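Long-range contacts in carboxypeptidase D (Drosophila melanogaster, PDB 3MN8), which releases C-terminal arginine and lysine residues from peptides and proteins as a zinc-dependent metallocarboxypeptidase, the chain described being its first carboxypeptidase domain: residues 68-72 / 166-170; 173-178 / 194-198; 178-182 / 227-233. All coordinates share one frame; numbering follows the deposited sequence.

Interaction 1: residues 68-72 / 166-170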
ATOM      1  N   ARG A  68      12.748   7.220 -13.370  1.00 41.45           N
ATOM      2  CA  ARG A  68      13.847   7.954 -12.785  1.00 33.70           C
ATOM      3  C   ARG A  68      13.404   9.328 -12.269  1.00 42.10           C
ATOM      4  O   ARG A  68      12.419   9.898 -12.744  1.00 37.13           O
ATOM      5  CB  ARG A  68      14.983   8.068 -13.798  1.00 26.93           C
ATOM      6  CG  ARG A  68      16.097   7.044 -13.612  1.00 26.35           C
ATOM      7  CD  ARG A  68      16.829   6.825 -14.923  1.00 40.20           C
ATOM      8  NE  ARG A  68      18.029   6.012 -14.760  1.00 48.56           N
ATOM      9  CZ  ARG A  68      18.423   5.069 -15.611  1.00 60.19           C
ATOM     10  NH1 ARG A  68      17.712   4.801 -16.699  1.00 65.87           N
ATOM     11  NH2 ARG A  68      19.533   4.390 -15.370  1.00 73.83           N
ATOM     12  N   SER A  69      14.136   9.834 -11.275  1.00 39.55           N
ATOM     13  CA  SER A  69      13.869  11.132 -10.683  1.00 17.64           C
ATOM     14  C   SER A  69      14.434  12.231 -11.579  1.00 37.31           C
ATOM     15  O   SER A  69      15.116  11.955 -12.575  1.00 28.79           O
ATOM     16  CB  SER A  69      14.528  11.208  -9.319  1.00 22.99           C
ATOM     17  OG  SER A  69      15.928  11.418  -9.455  1.00 31.91           O
ATOM     18  N   LEU A  70      14.154  13.483 -11.225  1.00 42.04           N
ATOM     19  CA  LEU A  70      14.682  14.620 -11.977  1.00 44.25           C
ATOM     20  C   LEU A  70      16.181  14.482 -12.169  1.00 45.36           C
ATOM     21  O   LEU A  70      16.715  14.741 -13.253  1.00 46.87           O
ATOM     22  CB  LEU A  70      14.398  15.936 -11.252  1.00 38.65           C
ATOM     23  CG  LEU A  70      12.957  16.436 -11.287  1.00 41.93           C
ATOM     24  CD1 LEU A  70      12.784  17.670 -10.412  1.00 46.95           C
ATOM     25  CD2 LEU A  70      12.552  16.748 -12.710  1.00 37.86           C
ATOM     26  N   GLU A  71      16.854  14.066 -11.107  1.00 34.99           N
ATOM     27  CA  GLU A  71      18.300  14.104 -11.093  1.00 39.56           C
ATOM     28  C   GLU A  71      18.935  12.756 -11.421  1.00 43.16           C
ATOM     29  O   GLU A  71      20.098  12.507 -11.093  1.00 38.24           O
ATOM     30  CB  GLU A  71      18.771  14.632  -9.749  1.00 46.37           C
ATOM     31  CG  GLU A  71      18.238  16.014  -9.456  1.00 38.88           C
ATOM     32  CD  GLU A  71      18.711  16.529  -8.125  1.00 56.84           C
ATOM     33  OE1 GLU A  71      18.740  15.728  -7.160  1.00 61.99           O
ATOM     34  OE2 GLU A  71      19.043  17.730  -8.044  1.00 57.88           O
ATOM     35  N   GLY A  72      18.150  11.892 -12.065  1.00 44.36           N
ATOM     36  CA  GLY A  72      18.659  10.659 -12.641  1.00 38.08           C
ATOM     37  C   GLY A  72      18.602   9.424 -11.760  1.00 42.58           C
ATOM     38  O   GLY A  72      18.951   8.324 -12.194  1.00 53.00           O
ATOM     39  N   GLY A 166       9.834  17.995  -0.687  1.00 36.80           N
ATOM     40  CA  GLY A 166       9.392  17.901  -2.069  1.00 31.47           C
ATOM     41  C   GLY A 166      10.540  17.364  -2.893  1.00 35.50           C
ATOM     42  O   GLY A 166      11.613  17.097  -2.346  1.00 43.16           O
ATOM     43  N   ASN A 167      10.327  17.193  -4.197  1.00 39.80           N
ATOM     44  CA  ASN A 167      11.388  16.663  -5.053  1.00 34.37           C
ATOM     45  C   ASN A 167      12.432  17.726  -5.348  1.00 43.60           C
ATOM     46  O   ASN A 167      12.567  18.704  -4.602  1.00 47.65           O
ATOM     47  CB  ASN A 167      10.845  15.998  -6.335  1.00 32.31           C
ATOM     48  CG  ASN A 167      10.245  16.990  -7.323  1.00 39.46           C
ATOM     49  OD1 ASN A 167      10.263  18.206  -7.110  1.00 41.37           O
ATOM     50  ND2 ASN A 167       9.708  16.463  -8.420  1.00 33.17           N
ATOM     51  N   ALA A 168      13.184  17.533  -6.423  1.00 45.96           N
ATOM     52  CA  ALA A 168      14.278  18.449  -6.733  1.00 50.54           C
ATOM     53  C   ALA A 168      13.758  19.788  -7.243  1.00 64.87           C
ATOM     54  O   ALA A 168      14.474  20.787  -7.192  1.00 69.91           O
ATOM     55  CB  ALA A 168      15.241  17.823  -7.738  1.00 48.32           C
ATOM     56  N   ALA A 169      12.520  19.807  -7.740  1.00 65.25           N
ATOM     57  CA  ALA A 169      11.892  21.053  -8.190  1.00 50.02           C
ATOM     58  C   ALA A 169      11.099  21.694  -7.044  1.00 50.71           C
ATOM     59  O   ALA A 169      10.411  22.707  -7.234  1.00 46.36           O
ATOM     60  CB  ALA A 169      10.998  20.799  -9.399  1.00 32.26           C
ATOM     61  N   ASN A 170      11.208  21.095  -5.858  1.00 45.89           N
ATOM     62  CA  ASN A 170      10.547  21.593  -4.659  1.00 46.69           C
ATOM     63  C   ASN A 170       9.030  21.556  -4.719  1.00 45.99           C
ATOM     64  O   ASN A 170       8.367  22.375  -4.075  1.00 55.63           O
ATOM     65  CB  ASN A 170      11.005  23.014  -4.333  1.00 69.13           C
ATOM     66  CG  ASN A 170      12.151  23.040  -3.364  1.00 76.13           C
ATOM     67  OD1 ASN A 170      13.229  23.541  -3.679  1.00 81.75           O
ATOM     68  ND2 ASN A 170      11.931  22.495  -2.174  1.00 76.09           N
TER
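With CG set anti to its own carbonyl carbon (chi1 -74°) and the chain extended beyond it (chi2 174°), Leu70 carries its CD1 methyl across to Ala168 and Ala169. Glu71 takes the same first torsion and stretches out over the CB of Ala168. Two type I beta turns, Ser69 to Gly72 and Asn167 to Asn170, thus meet through the side chains at their corners. The CD1 of Leu70 does most of the touching: it lies 3.6 Å from Ala168 CB, 3.7 Å from Ala169 CB and 3.4 Å from Ala169 N, and beside Asn167 ND2. Glu71 adds the carbon of its carboxylate, CD, 3.7 Å from Ala168 CB.

Within the receiving turn, Asn167 OD1 accepts the backbone N-H of Ala169 at 2.8 Å, an Asx turn in which the donor stands well above the carbonyl plane. Its ND2 is hydrogen-bonded to Gln195 OE1 and Glu197 OE2, which hold the amide's orientation from the start of helix 196-205, while Asp146 bonds both Ser69 OG and Glu71 N.

The contact rests on van der Waals packing of methyls, with the Glu71 carboxylate and Asn167 amide at its margin; polar bonds in and around each turn probably set its shape.

Interaction 2: residues 173-178 / 194-198. With GEM ((2-guanidinoethylmercapto)succinic acid), chain G.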
ATOM      1  N   LEU A 173       5.116  15.991  -3.774  1.00 41.49           N
ATOM      2  CA  LEU A 173       4.595  14.875  -4.542  1.00 39.45           C
ATOM      3  C   LEU A 173       3.242  14.402  -4.007  1.00 33.76           C
ATOM      4  O   LEU A 173       2.448  13.820  -4.746  1.00 31.60           O
ATOM      5  CB  LEU A 173       5.617  13.739  -4.582  1.00 33.92           C
ATOM      6  CG  LEU A 173       6.917  14.075  -5.322  1.00 31.32           C
ATOM      7  CD1 LEU A 173       7.938  12.951  -5.180  1.00 21.01           C
ATOM      8  CD2 LEU A 173       6.641  14.396  -6.795  1.00 41.60           C
ATOM      9  N   ASN A 174       2.965  14.669  -2.734  1.00 30.12           N
ATOM     10  CA  ASN A 174       1.689  14.269  -2.169  1.00 16.87           C
ATOM     11  C   ASN A 174       0.654  15.332  -2.433  1.00 30.97           C
ATOM     12  O   ASN A 174      -0.389  15.362  -1.780  1.00 47.16           O
ATOM     13  CB  ASN A 174       1.786  13.998  -0.673  1.00 23.16           C
ATOM     14  CG  ASN A 174       0.775  12.965  -0.197  1.00 35.91           C
ATOM     15  OD1 ASN A 174       0.223  12.190  -0.991  1.00 40.05           O
ATOM     16  ND2 ASN A 174       0.543  12.935   1.111  1.00 33.83           N
ATOM     17  N   ARG A 175       0.957  16.225  -3.372  1.00 23.26           N
ATOM     18  CA  ARG A 175      -0.065  17.106  -3.946  1.00 36.98           C
ATOM     19  C   ARG A 175      -0.125  16.978  -5.463  1.00 38.68           C
ATOM     20  O   ARG A 175      -0.905  17.659  -6.119  1.00 45.10           O
ATOM     21  CB  ARG A 175       0.170  18.568  -3.587  1.00 21.96           C
ATOM     22  CG  ARG A 175       0.315  18.808  -2.118  1.00 38.10           C
ATOM     23  CD  ARG A 175      -0.831  18.215  -1.306  1.00 38.33           C
ATOM     24  NE  ARG A 175      -0.741  18.713   0.054  1.00 47.35           N
ATOM     25  CZ  ARG A 175      -0.328  18.044   1.125  1.00 45.24           C
ATOM     26  NH1 ARG A 175      -0.287  18.679   2.282  1.00 49.92           N
ATOM     27  NH2 ARG A 175       0.013  16.768   1.069  1.00 54.02           N
ATOM     28  N   ASP A 176       0.690  16.089  -6.018  1.00 49.19           N
ATOM     29  CA  ASP A 176       0.930  16.097  -7.458  1.00 45.80           C
ATOM     30  C   ASP A 176       0.155  15.041  -8.250  1.00 40.76           C
ATOM     31  O   ASP A 176       0.241  14.997  -9.477  1.00 40.20           O
ATOM     32  CB  ASP A 176       2.427  15.965  -7.730  1.00 42.72           C
ATOM     33  CG  ASP A 176       2.804  16.418  -9.116  1.00 47.81           C
ATOM     34  OD1 ASP A 176       2.193  17.391  -9.596  1.00 40.73           O
ATOM     35  OD2 ASP A 176       3.711  15.807  -9.717  1.00 58.50           O
ATOM     36  N   PHE A 177      -0.595  14.193  -7.553  1.00 43.38           N
ATOM     37  CA  PHE A 177      -1.359  13.131  -8.207  1.00 26.31           C
ATOM     38  C   PHE A 177      -2.704  13.683  -8.656  1.00 29.98           C
ATOM     39  O   PHE A 177      -3.186  14.658  -8.094  1.00 45.41           O
ATOM     40  CB  PHE A 177      -1.533  11.924  -7.267  1.00 23.52           C
ATOM     41  CG  PHE A 177      -0.269  11.096  -7.090  1.00 33.03           C
ATOM     42  CD1 PHE A 177       0.768  11.536  -6.257  1.00 41.07           C
ATOM     43  CD2 PHE A 177      -0.113   9.891  -7.756  1.00 23.09           C
ATOM     44  CE1 PHE A 177       1.928  10.786  -6.097  1.00 30.32           C
ATOM     45  CE2 PHE A 177       1.044   9.140  -7.602  1.00 28.63           C
ATOM     46  CZ  PHE A 177       2.065   9.586  -6.772  1.00 34.35           C
ATOM     47  N   PRO A 178      -3.296  13.078  -9.694  1.00 29.50           N
ATOM     48  CA  PRO A 178      -4.638  13.450 -10.143  1.00 26.10           C
ATOM     49  C   PRO A 178      -5.666  13.362  -8.998  1.00 42.35           C
ATOM     50  O   PRO A 178      -5.663  12.417  -8.194  1.00 27.23           O
ATOM     51  CB  PRO A 178      -4.944  12.405 -11.220  1.00 31.35           C
ATOM     52  CG  PRO A 178      -3.602  11.938 -11.708  1.00 23.10           C
ATOM     53  CD  PRO A 178      -2.697  12.014 -10.524  1.00 31.64           C
ATOM     54  N   ARG A 194       3.288  15.710 -14.810  1.00 43.91           N
ATOM     55  CA  ARG A 194       3.519  15.995 -13.403  1.00 38.74           C
ATOM     56  C   ARG A 194       5.006  15.844 -13.150  1.00 55.09           C
ATOM     57  O   ARG A 194       5.820  15.927 -14.077  1.00 55.08           O
ATOM     58  CB  ARG A 194       2.784  14.981 -12.538  1.00 21.84           C
ATOM     59  CG  ARG A 194       1.533  14.467 -13.152  1.00 39.29           C
ATOM     60  CD  ARG A 194       0.339  14.955 -12.378  1.00 62.66           C
ATOM     61  NE  ARG A 194      -0.918  14.449 -12.924  1.00 54.07           N
ATOM     62  CZ  ARG A 194      -2.102  14.952 -12.604  1.00 63.00           C
ATOM     63  NH1 ARG A 194      -2.170  15.961 -11.745  1.00 70.84           N
ATOM     64  NH2 ARG A 194      -3.210  14.457 -13.140  1.00 72.01           N
ATOM     65  N   GLN A 195       5.361  15.595 -11.893  1.00 44.09           N
ATOM     66  CA  GLN A 195       6.729  15.251 -11.562  1.00 34.97           C
ATOM     67  C   GLN A 195       7.023  13.821 -12.014  1.00 39.04           C
ATOM     68  O   GLN A 195       6.171  12.931 -11.923  1.00 29.57           O
ATOM     69  CB  GLN A 195       7.000  15.416 -10.070  1.00 35.61           C
ATOM     70  CG  GLN A 195       6.715  16.814  -9.551  1.00 41.10           C
ATOM     71  CD  GLN A 195       7.509  17.902 -10.263  1.00 45.11           C
ATOM     72  OE1 GLN A 195       8.737  17.854 -10.330  1.00 52.28           O
ATOM     73  NE2 GLN A 195       6.806  18.906 -10.774  1.00 31.61           N
ATOM     74  N   PRO A 196       8.246  13.607 -12.517  1.00 37.91           N
ATOM     75  CA  PRO A 196       8.725  12.320 -13.017  1.00 24.76           C
ATOM     76  C   PRO A 196       8.268  11.242 -12.061  1.00 27.47           C
ATOM     77  O   PRO A 196       7.750  10.208 -12.457  1.00 30.75           O
ATOM     78  CB  PRO A 196      10.247  12.454 -12.909  1.00 20.25           C
ATOM     79  CG  PRO A 196      10.510  13.888 -13.018  1.00 36.77           C
ATOM     80  CD  PRO A 196       9.330  14.597 -12.415  1.00 29.66           C
ATOM     81  N   GLU A 197       8.461  11.514 -10.780  1.00 31.82           N
ATOM     82  CA  GLU A 197       8.266  10.513  -9.751  1.00 32.70           C
ATOM     83  C   GLU A 197       6.799  10.159  -9.667  1.00 25.21           C
ATOM     84  O   GLU A 197       6.439   8.997  -9.541  1.00 25.59           O
ATOM     85  CB  GLU A 197       8.785  11.037  -8.403  1.00 34.32           C
ATOM     86  CG  GLU A 197      10.305  11.281  -8.347  1.00 28.91           C
ATOM     87  CD  GLU A 197      10.705  12.679  -8.807  1.00 42.24           C
ATOM     88  OE1 GLU A 197      11.931  12.973  -8.817  1.00 45.49           O
ATOM     89  OE2 GLU A 197       9.792  13.476  -9.144  1.00 24.48           O
ATOM     90  N   THR A 198       5.958  11.180  -9.748  1.00 26.42           N
ATOM     91  CA  THR A 198       4.519  10.995  -9.721  1.00 27.08           C
ATOM     92  C   THR A 198       4.115  10.155 -10.927  1.00 33.31           C
ATOM     93  O   THR A 198       3.509   9.092 -10.788  1.00 41.67           O
ATOM     94  CB  THR A 198       3.797  12.349  -9.795  1.00 36.97           C
ATOM     95  OG1 THR A 198       4.419  13.299  -8.909  1.00 29.76           O
ATOM     96  CG2 THR A 198       2.318  12.184  -9.463  1.00 32.37           C
TER
HETATM   97  C8  GEM G 601       0.286  14.530   5.134  1.00 57.00           C
HETATM   98  S7  GEM G 601      -0.274  13.003   4.433  1.00 57.42           S
HETATM   99  C6  GEM G 601      -1.131  12.306   5.816  1.00 51.59           C
HETATM  100  C5  GEM G 601      -2.191  13.231   6.412  1.00 34.21           C
HETATM  101  N3  GEM G 601      -3.274  13.334   5.447  1.00 36.03           N
HETATM  102  C1  GEM G 601      -4.309  14.167   5.494  1.00 43.13           C
HETATM  103  N4  GEM G 601      -5.227  14.149   4.536  1.00 32.44           N
HETATM  104  N2  GEM G 601      -4.426  15.028   6.499  1.00 48.23           N
HETATM  105  C9  GEM G 601       0.829  15.366   4.006  1.00 64.36           C
HETATM  106  O14 GEM G 601       0.895  14.850   2.868  1.00 32.86           O
HETATM  107  O15 GEM G 601       1.185  16.541   4.238  1.00 65.33           O
HETATM  108  C10 GEM G 601       1.318  14.340   6.259  1.00 45.92           C
HETATM  109  C11 GEM G 601       2.684  13.799   5.857  1.00 54.16           C
HETATM  110  O12 GEM G 601       3.143  12.838   6.523  1.00 39.20           O
HETATM  111  O13 GEM G 601       3.322  14.338   4.916  1.00 33.28           O
HETATM  112  O   HOH W   1       3.818  18.967 -10.691  1.00 27.56           O
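The loop that supplies Asn174 and Arg175 to the ligand pocket of this M14 carboxypeptidase is fastened through Asp176 to Gln195 and Thr198, at the start of helix 196-205. At the pocket, Asn174 ND2 donates to GEM O14 at 2.6 Å, and Arg175 sends NH2 to O14 and NH1 to O15, so that one carboxylate of the inhibitor is gripped by both residues.

The fastening centres on Asp176. Its CG lies opposite the backbone N (chi1 -161°), which swings the carboxylate to the helix start. There OD2 accepts two bonds: the N-H of Gln195, the N-cap residue, comes in on the syn lone pair at 2.7 Å and nearly straight (170°), while Thr198 OG1 donates from the anti side, also at 2.7 Å. A water links Asp176 OD1 to Gln195 NE2; Gln195 OE1 is taken by Asn167.

Apolar packing flanks these bonds. Thr198 turns its other branch to Phe177, CG2 standing 3.4 Å from the ring centroid in a CH-pi contact almost along the ring normal. Leu173 passes CD2 by Gln195 CB and rests CD1 against Glu197 CB. Leu201 and Val202 of the same helix also touch Phe177. Farther out, the Arg194 guanidinium lays one face over the Pro178 ring.

A carboxylate held by two donors at a helix N-terminus is probably stabilised in its charged form, which probably helps fix the backbone just after the two residues that bind the inhibitor.

Interaction 3: residues 178-182 / 227-233. With GEM ((2-guanidinoethylmercapto)succinic acid), chain G.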
ATOM      1  N   PRO A 178      -3.296  13.078  -9.694  1.00 29.50           N
ATOM      2  CA  PRO A 178      -4.638  13.450 -10.143  1.00 26.10           C
ATOM      3  C   PRO A 178      -5.666  13.362  -8.998  1.00 42.35           C
ATOM      4  O   PRO A 178      -5.663  12.417  -8.194  1.00 27.23           O
ATOM      5  CB  PRO A 178      -4.944  12.405 -11.220  1.00 31.35           C
ATOM      6  CG  PRO A 178      -3.602  11.938 -11.708  1.00 23.10           C
ATOM      7  CD  PRO A 178      -2.697  12.014 -10.524  1.00 31.64           C
ATOM      8  N   ASP A 179      -6.545  14.359  -8.934  1.00 45.98           N
ATOM      9  CA  ASP A 179      -7.550  14.425  -7.886  1.00 38.95           C
ATOM     10  C   ASP A 179      -8.883  13.925  -8.413  1.00 44.86           C
ATOM     11  O   ASP A 179      -9.283  14.265  -9.526  1.00 43.25           O
ATOM     12  CB  ASP A 179      -7.697  15.857  -7.378  1.00 46.61           C
ATOM     13  CG  ASP A 179      -8.517  15.937  -6.102  1.00 61.86           C
ATOM     14  OD1 ASP A 179      -8.289  15.097  -5.202  1.00 64.25           O
ATOM     15  OD2 ASP A 179      -9.386  16.837  -5.994  1.00 64.12           O
ATOM     16  N   ARG A 180      -9.566  13.111  -7.612  1.00 47.40           N
ATOM     17  CA  ARG A 180     -10.854  12.558  -8.006  1.00 49.48           C
ATOM     18  C   ARG A 180     -11.857  13.685  -8.255  1.00 50.55           C
ATOM     19  O   ARG A 180     -12.752  13.561  -9.086  1.00 51.26           O
ATOM     20  CB  ARG A 180     -11.366  11.624  -6.919  1.00 43.33           C
ATOM     21  CG  ARG A 180     -11.450  12.306  -5.592  1.00 42.98           C
ATOM     22  CD  ARG A 180     -11.647  11.327  -4.479  1.00 47.95           C
ATOM     23  NE  ARG A 180     -11.867  12.053  -3.236  1.00 55.89           N
ATOM     24  CZ  ARG A 180     -13.063  12.424  -2.800  1.00 44.65           C
ATOM     25  NH1 ARG A 180     -14.150  12.122  -3.504  1.00 41.86           N
ATOM     26  NH2 ARG A 180     -13.170  13.086  -1.657  1.00 30.14           N
ATOM     27  N   LEU A 181     -11.696  14.796  -7.552  1.00 45.12           N
ATOM     28  CA  LEU A 181     -12.618  15.915  -7.734  1.00 46.35           C
ATOM     29  C   LEU A 181     -12.212  16.877  -8.866  1.00 49.50           C
ATOM     30  O   LEU A 181     -12.648  18.027  -8.898  1.00 62.36           O
ATOM     31  CB  LEU A 181     -12.806  16.651  -6.411  1.00 46.53           C
ATOM     32  CG  LEU A 181     -13.241  15.714  -5.283  1.00 47.45           C
ATOM     33  CD1 LEU A 181     -13.034  16.359  -3.911  1.00 62.89           C
ATOM     34  CD2 LEU A 181     -14.689  15.280  -5.484  1.00 35.96           C
ATOM     35  N   GLU A 182     -11.394  16.392  -9.797  1.00 57.41           N
ATOM     36  CA  GLU A 182     -11.000  17.160 -10.983  1.00 56.39           C
ATOM     37  C   GLU A 182     -10.234  18.422 -10.629  1.00 55.20           C
ATOM     38  O   GLU A 182     -10.755  19.527 -10.790  1.00 65.03           O
ATOM     39  CB  GLU A 182     -12.229  17.533 -11.816  1.00 63.07           C
ATOM     40  CG  GLU A 182     -11.893  18.175 -13.150  1.00 66.42           C
ATOM     41  CD  GLU A 182     -11.682  17.150 -14.252  1.00 67.42           C
ATOM     42  OE1 GLU A 182     -11.305  17.558 -15.374  1.00 65.71           O
ATOM     43  OE2 GLU A 182     -11.904  15.940 -13.997  1.00 64.85           O
ATOM     44  N   TYR A 227     -11.244   9.542   2.810  1.00 29.53           N
ATOM     45  CA  TYR A 227     -10.609  10.418   1.843  1.00 24.78           C
ATOM     46  C   TYR A 227      -9.803  11.488   2.575  1.00 32.03           C
ATOM     47  O   TYR A 227     -10.022  11.740   3.772  1.00 25.61           O
ATOM     48  CB  TYR A 227     -11.667  11.113   0.984  1.00 40.26           C
ATOM     49  CG  TYR A 227     -12.420  10.237   0.016  1.00 37.00           C
ATOM     50  CD1 TYR A 227     -11.773   9.640  -1.066  1.00 20.61           C
ATOM     51  CD2 TYR A 227     -13.792  10.050   0.152  1.00 36.61           C
ATOM     52  CE1 TYR A 227     -12.465   8.864  -1.968  1.00 17.31           C
ATOM     53  CE2 TYR A 227     -14.490   9.271  -0.741  1.00 35.01           C
ATOM     54  CZ  TYR A 227     -13.819   8.679  -1.798  1.00 36.50           C
ATOM     55  OH  TYR A 227     -14.508   7.899  -2.690  1.00 43.99           O
ATOM     56  N   ASP A 228      -8.891  12.127   1.841  1.00 39.25           N
ATOM     57  CA  ASP A 228      -8.028  13.185   2.372  1.00 28.46           C
ATOM     58  C   ASP A 228      -8.638  14.556   2.101  1.00 33.87           C
ATOM     59  O   ASP A 228      -8.172  15.570   2.620  1.00 41.67           O
ATOM     60  CB  ASP A 228      -6.629  13.113   1.738  1.00 37.29           C
ATOM     61  CG  ASP A 228      -5.725  12.062   2.402  1.00 52.31           C
ATOM     62  OD1 ASP A 228      -6.072  11.581   3.503  1.00 52.49           O
ATOM     63  OD2 ASP A 228      -4.656  11.726   1.828  1.00 49.52           O
ATOM     64  N   ASN A 229      -9.676  14.584   1.273  1.00 34.52           N
ATOM     65  CA  ASN A 229     -10.332  15.846   0.935  1.00 46.29           C
ATOM     66  C   ASN A 229     -11.824  15.683   0.616  1.00 45.47           C
ATOM     67  O   ASN A 229     -12.345  14.561   0.604  1.00 32.79           O
ATOM     68  CB  ASN A 229      -9.595  16.557  -0.211  1.00 34.38           C
ATOM     69  CG  ASN A 229      -9.836  15.908  -1.565  1.00 38.51           C
ATOM     70  OD1 ASN A 229     -10.507  14.870  -1.684  1.00 31.89           O
ATOM     71  ND2 ASN A 229      -9.283  16.524  -2.606  1.00 36.50           N
ATOM     72  N   SER A 230     -12.503  16.801   0.363  1.00 43.36           N
ATOM     73  CA  SER A 230     -13.927  16.758   0.043  1.00 39.79           C
ATOM     74  C   SER A 230     -14.332  17.901  -0.871  1.00 31.13           C
ATOM     75  O   SER A 230     -13.551  18.824  -1.096  1.00 36.38           O
ATOM     76  CB  SER A 230     -14.756  16.794   1.327  1.00 30.76           C
ATOM     77  OG  SER A 230     -14.602  18.027   1.991  1.00 37.76           O
ATOM     78  N   LEU A 231     -15.550  17.823  -1.398  1.00 35.81           N
ATOM     79  CA  LEU A 231     -16.162  18.927  -2.149  1.00 53.49           C
ATOM     80  C   LEU A 231     -16.366  20.177  -1.272  1.00 61.43           C
ATOM     81  O   LEU A 231     -16.299  21.313  -1.757  1.00 64.72           O
ATOM     82  CB  LEU A 231     -17.512  18.506  -2.758  1.00 52.42           C
ATOM     83  CG  LEU A 231     -17.589  17.813  -4.124  1.00 45.97           C
ATOM     84  CD1 LEU A 231     -18.979  17.264  -4.342  1.00 46.98           C
ATOM     85  CD2 LEU A 231     -17.220  18.749  -5.269  1.00 41.57           C
ATOM     86  N   ALA A 232     -16.627  19.967   0.015  1.00 56.64           N
ATOM     87  CA  ALA A 232     -16.763  21.080   0.943  1.00 55.89           C
ATOM     88  C   ALA A 232     -15.438  21.840   1.055  1.00 60.98           C
ATOM     89  O   ALA A 232     -15.410  23.048   1.320  1.00 57.54           O
ATOM     90  CB  ALA A 232     -17.222  20.577   2.318  1.00 39.71           C
ATOM     91  N   HIS A 233     -14.341  21.118   0.835  1.00 64.61           N
ATOM     92  CA  HIS A 233     -12.989  21.660   1.017  1.00 59.03           C
ATOM     93  C   HIS A 233     -12.824  22.349   2.358  1.00 56.06           C
ATOM     94  O   HIS A 233     -12.448  23.511   2.437  1.00 58.47           O
ATOM     95  CB  HIS A 233     -12.581  22.574  -0.146  1.00 46.58           C
ATOM     96  CG  HIS A 233     -12.386  21.836  -1.433  1.00 48.74           C
ATOM     97  ND1 HIS A 233     -13.323  21.838  -2.444  1.00 60.19           N
ATOM     98  CD2 HIS A 233     -11.387  21.022  -1.848  1.00 48.60           C
ATOM     99  CE1 HIS A 233     -12.897  21.079  -3.440  1.00 61.35           C
ATOM    100  NE2 HIS A 233     -11.727  20.567  -3.100  1.00 50.82           N
TER
HETATM  101  C8  GEM G 601       0.286  14.530   5.134  1.00 57.00           C
HETATM  102  S7  GEM G 601      -0.274  13.003   4.433  1.00 57.42           S
HETATM  103  C6  GEM G 601      -1.131  12.306   5.816  1.00 51.59           C
HETATM  104  C5  GEM G 601      -2.191  13.231   6.412  1.00 34.21           C
HETATM  105  N3  GEM G 601      -3.274  13.334   5.447  1.00 36.03           N
HETATM  106  C1  GEM G 601      -4.309  14.167   5.494  1.00 43.13           C
HETATM  107  N4  GEM G 601      -5.227  14.149   4.536  1.00 32.44           N
HETATM  108  N2  GEM G 601      -4.426  15.028   6.499  1.00 48.23           N
HETATM  109  C9  GEM G 601       0.829  15.366   4.006  1.00 64.36           C
HETATM  110  O14 GEM G 601       0.895  14.850   2.868  1.00 32.86           O
HETATM  111  O15 GEM G 601       1.185  16.541   4.238  1.00 65.33           O
HETATM  112  C10 GEM G 601       1.318  14.340   6.259  1.00 45.92           C
HETATM  113  C11 GEM G 601       2.684  13.799   5.857  1.00 54.16           C
HETATM  114  O12 GEM G 601       3.143  12.838   6.523  1.00 39.20           O
HETATM  115  O13 GEM G 601       3.322  14.338   4.916  1.00 33.28           O
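Stacking comes first between Arg180 and Tyr227: the guanidinium lies flat on the phenol ring, planes 16° apart, and CZ sits 3.5 Å from the ring centroid, close to the normal, a cation-pi contact. An extended chain from CG to NE, starting with CG between the backbone N and the carbonyl carbon (chi1 56°), brings the group over the ring. On the opposite face of the guanidinium lies the CD1 methyl of Leu181, the next residue, so the flat group is sandwiched.

The hydrogen bonds all converge on Asn229. Its ND2 donates to Asp179 OD1 at 3.1 Å, meeting that oxygen on the syn side but somewhat above the carboxylate plane, and makes a weaker, longer bond to OD2; the amide and carboxylate planes stand 74° apart. The same ND2 also bonds Ser286 OG. In the other direction, Arg180 NH2 gives weak bonds to Asn229 O at 2.8 Å and to Asn229 OD1 at 3.2 Å, the backbone oxygen lying at the guanidinium edge. One asparagine therefore serves a carboxylate with its amide NH2 and a guanidinium with its two oxygens.

Apolar contact comes from Leu181: CD1 reaches Ser230 C at 3.6 Å, and CD2 approaches Leu231 CG.

Between these residues, Asp228 points elsewhere, its OD1 2.9 Å from GEM N4 of the inhibitor's guanidinium. The contact joins the loop leading toward helix 196-205 to the one that follows strand 222-225, beside helix 289-296, whose Ala295 touches Arg180 and whose Asp291 touches Tyr227.

In the fold
Interactions 1 and 2 adjoin, their centres 11 Å apart: the helix start that holds Asn167 also meets Ser69 and Leu70 through Glu197, whose OE1 lies 3.2 Å from Ser69 CB. Interactions 2 and 3 share Pro178, with centres 15 Å apart, whereas 1 and 3 do not touch, their nearest atoms being about 13 Å apart. The loop between helices 145-149 and 196-205 thus contributes to all three. Relative to the active site, the Leu173 side chain is about 9 Å from the zinc ion and that of Asn167 about 13 Å. Segments of interactions 2 and 3 also supply residues to opposite ends of GEM: 173-178 meets a carboxylate, 227-233 the guanidinium end.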